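Local coordinates for protein SusD homolog (Bacteroides thetaiotaomicron VPI-5482, PDB 3FDH) that probably binds glycans at the cell surface for uptake, as a SusD-like outer-membrane lipoprotein, at residues 94-99 and 106-111. Numbering follows the deposited sequence.
Sequences DQCGEG and DVTRGM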
# COMPACT_ATOMS: atom_id res chain seq x y z
N ASP A 94 16.19 -15.35 15.11
CA ASP A 94 16.87 -16.01 16.23
C ASP A 94 17.22 -17.45 15.89
O ASP A 94 18.33 -17.90 16.15
CB ASP A 94 16.04 -15.99 17.51
CG ASP A 94 16.03 -14.62 18.17
OD1 ASP A 94 16.78 -13.71 17.73
OD2 ASP A 94 15.27 -14.46 19.15
N GLN A 95 16.27 -18.16 15.31
CA GLN A 95 16.53 -19.57 14.97
C GLN A 95 17.66 -19.71 13.97
O GLN A 95 18.38 -20.70 13.98
CB GLN A 95 15.28 -20.27 14.44
CG GLN A 95 14.26 -20.53 15.52
CD GLN A 95 13.05 -21.33 15.06
OE1 GLN A 95 12.98 -21.80 13.92
NE2 GLN A 95 12.09 -21.45 15.93
N CYS A 96 17.88 -18.65 13.18
CA CYS A 96 18.87 -18.70 12.09
C CYS A 96 20.22 -18.21 12.52
O CYS A 96 21.20 -18.26 11.76
CB CYS A 96 18.40 -17.93 10.87
SG CYS A 96 17.11 -18.75 10.00
N GLY A 97 20.27 -17.77 13.77
CA GLY A 97 21.50 -17.29 14.38
C GLY A 97 22.34 -18.41 14.95
O GLY A 97 21.97 -19.58 14.91
N GLU A 98 23.51 -18.03 15.45
CA GLU A 98 24.41 -19.00 16.08
C GLU A 98 23.68 -19.48 17.32
O GLU A 98 23.11 -18.69 18.08
CB GLU A 98 25.78 -18.40 16.45
N GLY A 99 23.65 -20.79 17.48
CA GLY A 99 22.98 -21.39 18.61
C GLY A 99 21.57 -21.74 18.23
O GLY A 99 20.91 -22.52 18.90
N ASP A 106 21.34 -18.29 6.41
CA ASP A 106 21.54 -16.83 6.39
C ASP A 106 20.66 -16.13 5.40
O ASP A 106 20.20 -15.01 5.65
CB ASP A 106 23.02 -16.48 6.13
CG ASP A 106 23.92 -16.92 7.27
OD1 ASP A 106 23.56 -16.67 8.44
OD2 ASP A 106 24.98 -17.51 6.99
N VAL A 107 20.39 -16.80 4.29
CA VAL A 107 19.54 -16.23 3.24
C VAL A 107 18.09 -16.15 3.73
O VAL A 107 17.44 -15.13 3.60
CB VAL A 107 19.68 -16.96 1.89
CG1 VAL A 107 18.52 -16.56 0.97
CG2 VAL A 107 21.05 -16.59 1.26
N THR A 108 17.64 -17.21 4.37
CA THR A 108 16.30 -17.27 4.96
C THR A 108 16.21 -16.20 6.04
O THR A 108 15.20 -15.53 6.20
CB THR A 108 16.02 -18.67 5.58
OG1 THR A 108 15.90 -19.63 4.53
CG2 THR A 108 14.74 -18.66 6.37
N ARG A 109 17.34 -16.01 6.70
CA ARG A 109 17.42 -15.04 7.79
C ARG A 109 17.21 -13.63 7.25
O ARG A 109 16.51 -12.81 7.84
CB ARG A 109 18.77 -15.14 8.52
CG ARG A 109 18.80 -14.37 9.81
CD ARG A 109 20.15 -14.43 10.47
NE ARG A 109 20.01 -14.23 11.91
CZ ARG A 109 21.02 -14.04 12.75
NH1 ARG A 109 22.26 -14.01 12.32
NH2 ARG A 109 20.78 -13.89 14.04
N GLY A 110 17.84 -13.39 6.11
CA GLY A 110 17.76 -12.11 5.46
C GLY A 110 16.36 -11.83 4.98
O GLY A 110 15.85 -10.71 5.09
N MSE A 111 15.72 -12.85 4.46
CA MSE A 111 14.35 -12.67 3.98
C MSE A 111 13.46 -12.25 5.16
O MSE A 111 12.58 -11.37 5.03
CB MSE A 111 13.80 -13.94 3.34
CG MSE A 111 14.60 -14.42 2.14
SE MSE A 111 14.03 -16.15 1.51
CE MSE A 111 15.27 -16.36 0.04
O HOH W 1 19.12 -13.33 16.65
O HOH W 2 23.29 -18.48 10.33
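At the loop joining helix 76-95 to helix 106-127 in the largely helical SusD-like fold, Arg109, in the first turn of helix 106-127, reaches back over Cys96 and Gly97, where the chain leaves the end of helix 76-95. Its CG stands anti to the backbone N (chi1 -168°), and the chain then runs extended to NE, laying the aliphatic part alongside Cys96: Cys96 CB is 3.7 Å from Arg109 CB and equally near CG. Farther out, one face of the guanidinium lies against the backbone, with Gly97 CA 3.5 Å from Arg109 NH2, offset toward the rim; Gly97, with no side chain, lets the group lie this close. No direct hydrogen bond joins 94-99 to 106-111; two waters do. One, in the guanidinium plane at its edge, donates to Asp94 OD1 (2.6 Å) and weakly accepts from Arg109 NH2 (3.1 Å). The other donates to both Cys96 O (2.5 Å) and Asp106 OD1 (2.6 Å). Arg109 NE donates a hydrogen bond to Ile93 O, inside helix 76-95, while Thr108, its CG2 facing Cys96 SG, turns its hydroxyl to Asp176. Replacing Arg109 with an alanine would probably uncover Gly97 and leave the Ile93 carbonyl without this donor. This loop end is thus held by arginine packing, the NE bond to Ile93 and two water bridges, the Asp94 one weak on the arginine side, where opposite charges probably add a modest attraction.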